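Local coordinates for aspartate aminotransferase, cytoplasmic (Schizosaccharomyces pombe 972h-, PDB 6JPK) that catalyses the pyridoxal 5'-phosphate-dependent transfer of the amino group from L-aspartate to 2-oxoglutarate, giving oxaloacetate and L-glutamate, as a homodimer, at the interface of chains A and B. Sequence-based numbering; all coordinates share one arbitrary frame. Chains: chain A/B, Aspartate aminotransferase, cytoplasmic.

Contact 1: the interface of chains A and B. Residues chain A 66-68, 297-298, 301; chain B 262, 298.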
ATOM      1  N   PHE A  66     -14.766  11.461 -12.536  1.00 19.91           N
ATOM      2  CA  PHE A  66     -13.562  11.417 -11.716  1.00 18.85           C
ATOM      3  C   PHE A  66     -13.915  11.649 -10.249  1.00 18.92           C
ATOM      4  O   PHE A  66     -14.690  12.551  -9.931  1.00 16.59           O
ATOM      5  CB  PHE A  66     -12.566  12.471 -12.202  1.00 20.21           C
ATOM      6  CG  PHE A  66     -11.345  12.598 -11.337  1.00 20.01           C
ATOM      7  CD1 PHE A  66     -10.313  11.678 -11.439  1.00 17.73           C
ATOM      8  CD2 PHE A  66     -11.230  13.633 -10.422  1.00 21.47           C
ATOM      9  CE1 PHE A  66      -9.184  11.791 -10.640  1.00 19.09           C
ATOM     10  CE2 PHE A  66     -10.094  13.750  -9.617  1.00 21.43           C
ATOM     11  CZ  PHE A  66      -9.075  12.833  -9.732  1.00 19.79           C
ATOM     12  N   ASN A  67     -13.358  10.836  -9.353  1.00 14.72           N
ATOM     13  CA  ASN A  67     -13.596  11.025  -7.922  1.00 15.09           C
ATOM     14  C   ASN A  67     -12.498  10.297  -7.152  1.00 15.22           C
ATOM     15  O   ASN A  67     -11.558   9.755  -7.739  1.00 12.51           O
ATOM     16  CB  ASN A  67     -15.002  10.547  -7.523  1.00 14.18           C
ATOM     17  CG  ASN A  67     -15.232   9.072  -7.824  1.00 14.39           C
ATOM     18  OD1 ASN A  67     -14.324   8.248  -7.714  1.00 16.83           O
ATOM     19  ND2 ASN A  67     -16.450   8.736  -8.203  1.00 16.31           N
ATOM     20  N   HIS A  68     -12.617  10.288  -5.823  1.00 13.02           N
ATOM     21  CA  HIS A  68     -11.613   9.664  -4.968  1.00 13.18           C
ATOM     22  C   HIS A  68     -12.193   8.483  -4.184  1.00 12.06           C
ATOM     23  O   HIS A  68     -11.659   8.105  -3.130  1.00 11.27           O
ATOM     24  CB  HIS A  68     -10.987  10.696  -4.023  1.00 13.41           C
ATOM     25  CG  HIS A  68     -10.347  11.855  -4.732  1.00 18.46           C
ATOM     26  ND1 HIS A  68      -9.229  11.716  -5.531  1.00 18.50           N
ATOM     27  CD2 HIS A  68     -10.682  13.167  -4.781  1.00 18.49           C
ATOM     28  CE1 HIS A  68      -8.902  12.894  -6.039  1.00 19.34           C
ATOM     29  NE2 HIS A  68      -9.768  13.791  -5.601  1.00 19.11           N
ATOM     30  N   ALA A 297      -5.812   4.632  -6.167  1.00  7.54           N
ATOM     31  CA  ALA A 297      -6.530   4.767  -7.426  1.00  8.03           C
ATOM     32  C   ALA A 297      -5.778   5.611  -8.455  1.00 10.32           C
ATOM     33  O   ALA A 297      -5.820   5.305  -9.651  1.00  9.61           O
ATOM     34  CB  ALA A 297      -7.908   5.377  -7.155  1.00  9.69           C
ATOM     35  N   TYR A 298      -5.087   6.668  -8.009  1.00 11.24           N
ATOM     36  CA  TYR A 298      -4.649   7.730  -8.917  1.00 15.22           C
ATOM     37  C   TYR A 298      -3.773   7.195 -10.047  1.00 11.56           C
ATOM     38  O   TYR A 298      -4.027   7.464 -11.226  1.00  7.79           O
ATOM     39  CB  TYR A 298      -3.901   8.801  -8.123  1.00 16.82           C
ATOM     40  CG  TYR A 298      -3.200   9.855  -8.961  1.00 20.48           C
ATOM     41  CD1 TYR A 298      -3.895  10.934  -9.480  1.00 22.83           C
ATOM     42  CD2 TYR A 298      -1.831   9.777  -9.205  1.00 25.48           C
ATOM     43  CE1 TYR A 298      -3.251  11.916 -10.236  1.00 25.34           C
ATOM     44  CE2 TYR A 298      -1.179  10.742  -9.956  1.00 29.24           C
ATOM     45  CZ  TYR A 298      -1.892  11.812 -10.464  1.00 30.36           C
ATOM     46  OH  TYR A 298      -1.246  12.769 -11.212  1.00 36.29           O
ATOM     47  N   ARG A 301      -5.782   4.860 -12.541  1.00  7.82           N
ATOM     48  CA  ARG A 301      -6.604   5.557 -13.525  1.00  8.13           C
ATOM     49  C   ARG A 301      -5.747   6.051 -14.681  1.00  8.21           C
ATOM     50  O   ARG A 301      -6.146   5.958 -15.841  1.00  9.44           O
ATOM     51  CB  ARG A 301      -7.355   6.723 -12.872  1.00  8.33           C
ATOM     52  CG  ARG A 301      -8.459   6.313 -11.897  1.00 15.55           C
ATOM     53  CD  ARG A 301      -9.225   7.544 -11.346  1.00 18.39           C
ATOM     54  NE  ARG A 301      -8.316   8.492 -10.713  1.00 26.96           N
ATOM     55  CZ  ARG A 301      -8.284   8.778  -9.407  1.00 29.84           C
ATOM     56  NH1 ARG A 301      -9.135   8.212  -8.548  1.00 22.04           N
ATOM     57  NH2 ARG A 301      -7.397   9.661  -8.958  1.00 29.78           N
TER
ATOM     58  N   GLU B 262      -7.457   7.101  -2.639  1.00  8.43           N
ATOM     59  CA  GLU B 262      -6.051   7.477  -2.764  1.00  8.48           C
ATOM     60  C   GLU B 262      -5.196   6.917  -1.639  1.00 14.40           C
ATOM     61  O   GLU B 262      -3.965   6.967  -1.741  1.00 16.83           O
ATOM     62  CB  GLU B 262      -5.894   8.999  -2.827  1.00  7.88           C
ATOM     63  CG  GLU B 262      -6.884   9.694  -3.776  1.00 14.52           C
ATOM     64  CD  GLU B 262      -6.869   9.169  -5.227  1.00 15.98           C
ATOM     65  OE1 GLU B 262      -5.941   8.446  -5.639  1.00 18.44           O
ATOM     66  OE2 GLU B 262      -7.807   9.498  -5.977  1.00 19.63           O
ATOM     67  N   TYR B 298       0.172  10.828  -4.068  1.00 12.49           N
ATOM     68  CA  TYR B 298      -0.838  11.800  -4.509  1.00 11.95           C
ATOM     69  C   TYR B 298      -1.693  12.303  -3.350  1.00  9.49           C
ATOM     70  O   TYR B 298      -1.805  13.516  -3.121  1.00  8.25           O
ATOM     71  CB  TYR B 298      -1.720  11.172  -5.591  1.00 13.66           C
ATOM     72  CG  TYR B 298      -2.907  12.005  -6.059  1.00 16.32           C
ATOM     73  CD1 TYR B 298      -4.209  11.633  -5.730  1.00 19.63           C
ATOM     74  CD2 TYR B 298      -2.734  13.123  -6.855  1.00 15.25           C
ATOM     75  CE1 TYR B 298      -5.300  12.359  -6.165  1.00 19.19           C
ATOM     76  CE2 TYR B 298      -3.825  13.870  -7.299  1.00 18.34           C
ATOM     77  CZ  TYR B 298      -5.113  13.474  -6.952  1.00 21.33           C
ATOM     78  OH  TYR B 298      -6.225  14.186  -7.375  1.00 22.69           O
TER
HETATM   79  O   HOH W   1      -3.861   7.320  -5.145  1.00 30.04           O
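Where A:His68 and A:Arg301 reach B:Glu262, the backbones differ in kind: A:Phe66 and A:Asn67 run extended and the loop bends at A:His68, A:Tyr298 and A:Arg301 sit one turn apart on helix 297-308, and B:Glu262 closes the 3-10 helix 260-262 of the other subunit. The carboxylate illustrates how one charged group can tie two structural elements across a dimer interface. Its OE2 accepts from ND1 of the A:His68 imidazole at 2.7 Å, in the ring plane, almost straight (175° at H), on the anti side of the oxygen. From the syn side A:Arg301 presents its guanidinium end-on, NH2 at 3.0 Å and NH1 at 3.2 Å from the same B:Glu262 OE2, a salt bridge with the two flat groups turned 72° apart. A bend in the glutamate at chi2 curls the carboxylate back into this grip. Three N-H donors converging on one oxygen would favour the ionised carboxylate, and their differing directions, anti from the histidine and syn from the arginine, probably restrain its orientation. The edge of A:Phe66 lies against the guanidinium face opposite the one turned to helix 297-308, so that the charged group is sandwiched.

Next to this polar cluster the two copies of Tyr298, one from each subunit, stack nearly parallel (8° between planes) with centroids 4.0 Å apart. CG lies anti to the backbone N in both, carrying each ring off its helix toward the other. B:Tyr298 also turns its edge to the imidazole, its phenol OH lying 3.3 Å from CE1 of A:His68.

Contact 2: the interface of chains A and B. Residues chain A 68-69; chain B 39, 41, 47-48, 258-260.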
ATOM      1  N   HIS A  68     -12.617  10.288  -5.823  1.00 13.02           N
ATOM      2  CA  HIS A  68     -11.613   9.664  -4.968  1.00 13.18           C
ATOM      3  C   HIS A  68     -12.193   8.483  -4.184  1.00 12.06           C
ATOM      4  O   HIS A  68     -11.659   8.105  -3.130  1.00 11.27           O
ATOM      5  CB  HIS A  68     -10.987  10.696  -4.023  1.00 13.41           C
ATOM      6  CG  HIS A  68     -10.347  11.855  -4.732  1.00 18.46           C
ATOM      7  ND1 HIS A  68      -9.229  11.716  -5.531  1.00 18.50           N
ATOM      8  CD2 HIS A  68     -10.682  13.167  -4.781  1.00 18.49           C
ATOM      9  CE1 HIS A  68      -8.902  12.894  -6.039  1.00 19.34           C
ATOM     10  NE2 HIS A  68      -9.768  13.791  -5.601  1.00 19.11           N
ATOM     11  N   GLU A  69     -13.267   7.878  -4.700  1.00 10.57           N
ATOM     12  CA  GLU A  69     -13.962   6.792  -4.013  1.00 10.18           C
ATOM     13  C   GLU A  69     -13.110   5.524  -3.991  1.00 11.40           C
ATOM     14  O   GLU A  69     -12.180   5.354  -4.787  1.00  8.52           O
ATOM     15  CB  GLU A  69     -15.314   6.498  -4.685  1.00 10.82           C
ATOM     16  CG  GLU A  69     -16.302   7.671  -4.673  1.00 14.64           C
ATOM     17  CD  GLU A  69     -16.654   8.128  -3.256  1.00 21.52           C
ATOM     18  OE1 GLU A  69     -17.176   7.294  -2.483  1.00 18.87           O
ATOM     19  OE2 GLU A  69     -16.400   9.312  -2.910  1.00 22.58           O
TER
ATOM     20  N   ALA B  39     -19.030   5.213   2.516  1.00 16.48           N
ATOM     21  CA  ALA B  39     -18.368   6.475   2.237  1.00 12.99           C
ATOM     22  C   ALA B  39     -19.408   7.586   2.220  1.00 13.58           C
ATOM     23  O   ALA B  39     -20.585   7.352   1.958  1.00 12.40           O
ATOM     24  CB  ALA B  39     -17.623   6.427   0.901  1.00 10.62           C
ATOM     25  N   ARG B  41     -21.793  10.581   1.237  1.00 12.55           N
ATOM     26  CA  ARG B  41     -22.585  11.001   0.087  1.00 12.73           C
ATOM     27  C   ARG B  41     -23.254  12.326   0.424  1.00 12.95           C
ATOM     28  O   ARG B  41     -23.593  12.576   1.585  1.00 13.51           O
ATOM     29  CB  ARG B  41     -23.671   9.950  -0.278  1.00 12.28           C
ATOM     30  CG  ARG B  41     -23.145   8.574  -0.692  1.00 11.74           C
ATOM     31  CD  ARG B  41     -22.458   8.675  -2.051  1.00 13.34           C
ATOM     32  NE  ARG B  41     -21.889   7.410  -2.510  1.00 12.50           N
ATOM     33  CZ  ARG B  41     -20.613   7.071  -2.355  1.00 17.60           C
ATOM     34  NH1 ARG B  41     -19.770   7.898  -1.740  1.00 14.97           N
ATOM     35  NH2 ARG B  41     -20.177   5.911  -2.822  1.00 22.09           N
ATOM     36  N   PRO B  47     -21.282  10.785  -4.617  1.00 13.67           N
ATOM     37  CA  PRO B  47     -19.944  11.070  -4.098  1.00 12.30           C
ATOM     38  C   PRO B  47     -19.671  12.568  -4.115  1.00 14.59           C
ATOM     39  O   PRO B  47     -20.222  13.311  -4.929  1.00 15.44           O
ATOM     40  CB  PRO B  47     -19.021  10.320  -5.063  1.00 12.17           C
ATOM     41  CG  PRO B  47     -19.859   9.238  -5.629  1.00 12.50           C
ATOM     42  CD  PRO B  47     -21.248   9.807  -5.722  1.00 14.20           C
ATOM     43  N   TRP B  48     -18.819  13.014  -3.194  1.00 13.36           N
ATOM     44  CA  TRP B  48     -18.653  14.444  -2.948  1.00 13.45           C
ATOM     45  C   TRP B  48     -17.175  14.745  -2.769  1.00 12.50           C
ATOM     46  O   TRP B  48     -16.577  14.380  -1.754  1.00 15.02           O
ATOM     47  CB  TRP B  48     -19.454  14.882  -1.720  1.00 16.04           C
ATOM     48  CG  TRP B  48     -19.586  16.396  -1.562  1.00 19.49           C
ATOM     49  CD1 TRP B  48     -20.263  17.251  -2.389  1.00 20.59           C
ATOM     50  CD2 TRP B  48     -19.049  17.206  -0.502  1.00 18.94           C
ATOM     51  NE1 TRP B  48     -20.176  18.539  -1.914  1.00 21.17           N
ATOM     52  CE2 TRP B  48     -19.437  18.543  -0.760  1.00 20.56           C
ATOM     53  CE3 TRP B  48     -18.276  16.933   0.636  1.00 16.91           C
ATOM     54  CZ2 TRP B  48     -19.079  19.608   0.080  1.00 17.77           C
ATOM     55  CZ3 TRP B  48     -17.920  17.986   1.466  1.00 17.61           C
ATOM     56  CH2 TRP B  48     -18.324  19.314   1.182  1.00 16.61           C
ATOM     57  N   GLY B 258     -12.228  12.963   2.280  1.00 10.95           N
ATOM     58  CA  GLY B 258     -12.812  12.260   1.147  1.00  9.70           C
ATOM     59  C   GLY B 258     -11.798  11.607   0.232  1.00  9.35           C
ATOM     60  O   GLY B 258     -12.075  11.429  -0.957  1.00  9.35           O
ATOM     61  N   LEU B 259     -10.623  11.249   0.748  1.00  9.08           N
ATOM     62  CA  LEU B 259      -9.549  10.722  -0.084  1.00 12.36           C
ATOM     63  C   LEU B 259      -9.610   9.212  -0.274  1.00 12.85           C
ATOM     64  O   LEU B 259      -8.718   8.653  -0.911  1.00 15.18           O
ATOM     65  CB  LEU B 259      -8.181  11.102   0.503  1.00  8.62           C
ATOM     66  CG  LEU B 259      -7.774  12.563   0.296  1.00 12.60           C
ATOM     67  CD1 LEU B 259      -6.520  12.875   1.089  1.00 11.34           C
ATOM     68  CD2 LEU B 259      -7.548  12.844  -1.178  1.00  8.82           C
ATOM     69  N   TYR B 260     -10.644   8.557   0.250  1.00 13.11           N
ATOM     70  CA  TYR B 260     -10.878   7.114   0.192  1.00 11.61           C
ATOM     71  C   TYR B 260      -9.885   6.298  -0.642  1.00 13.67           C
ATOM     72  O   TYR B 260      -8.953   5.693  -0.097  1.00 10.88           O
ATOM     73  CB  TYR B 260     -12.298   6.875  -0.321  1.00  8.73           C
ATOM     74  CG  TYR B 260     -13.350   7.573   0.513  1.00  9.65           C
ATOM     75  CD1 TYR B 260     -13.747   7.047   1.732  1.00 13.23           C
ATOM     76  CD2 TYR B 260     -13.947   8.758   0.084  1.00  9.33           C
ATOM     77  CE1 TYR B 260     -14.709   7.683   2.510  1.00 10.14           C
ATOM     78  CE2 TYR B 260     -14.911   9.401   0.859  1.00  9.66           C
ATOM     79  CZ  TYR B 260     -15.288   8.858   2.067  1.00  9.73           C
ATOM     80  OH  TYR B 260     -16.234   9.476   2.854  1.00 10.08           O
TER
HETATM   81  O   HOH W   2     -17.739  11.079  -1.202  1.00 10.90           O
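A:Glu69 leaves with CG anti to its carbonyl carbon and bends at chi2 (-60°), and chi3 turns its carboxylate, which arrives beside B:Arg41 and B:Pro47, while B:Arg41 turns at chi2 (-70°) to bring its guanidinium round to meet it. In this class-I, fold-type I aminotransferase the pairing exemplifies an acid from one subunit being bound by a loop of the other; the B:Gly258 to B:Tyr260 stretch that completes the patch follows closely on B:Lys255, the lysine expected to carry pyridoxal phosphate in this family.

OE1 of A:Glu69 accepts from NH1 of B:Arg41 at 2.8 Å, forming a salt bridge. The donor approaches from above the carboxylate plane, and the angle at H of 146° shows a bent bond. NH2 of B:Arg41 adds a weak second contact to the same A:Glu69 OE1 at 3.3 Å. Behind the arginine, CG of B:Pro47 lies over the centre of the guanidinium face. The same proline touches the glutamate: CB of B:Pro47 lies 3.7 Å from the carboxylate carbon CD of A:Glu69. One pyrrolidine ring thus packs against both partners of the salt bridge and probably limits how far either can swing. The methyl of B:Ala39 approaches OE1, and also covers a face of the B:Tyr260 ring toward its rim.

The other carboxylate oxygen, OE2 of A:Glu69, is held through water 2, which lies 2.8 Å from it. That water is in turn 3.0 Å from the backbone N of B:Trp48, so a main-chain amide is linked to the acid without direct contact.

Toward A:His68, the chain A loop meets B:Gly258 to B:Tyr260 largely through carbonyl groups. The carbonyl O of B:Gly258 faces CB of A:His68 at 3.3 Å, while the carbonyl O of A:His68 lies in plane at the edge of the B:Tyr260 ring.

Contact 1 and contact 2 lie about 10 Å apart, measured between the centres of their C-alpha atoms, and share A:His68, which uses its imidazole in the first and chiefly its backbone and CB in the second. Consecutive residues of one chain A loop therefore address different parts of chain B. The 3-10 helix 260-262 of chain B bridges the patches as well, with B:Tyr260 at one end in contact 2 and B:Glu262 at the other in contact 1. Two-fold symmetry repeats both patches with the chains exchanged, knitting the homodimer together close to segments expected to form the cofactor site.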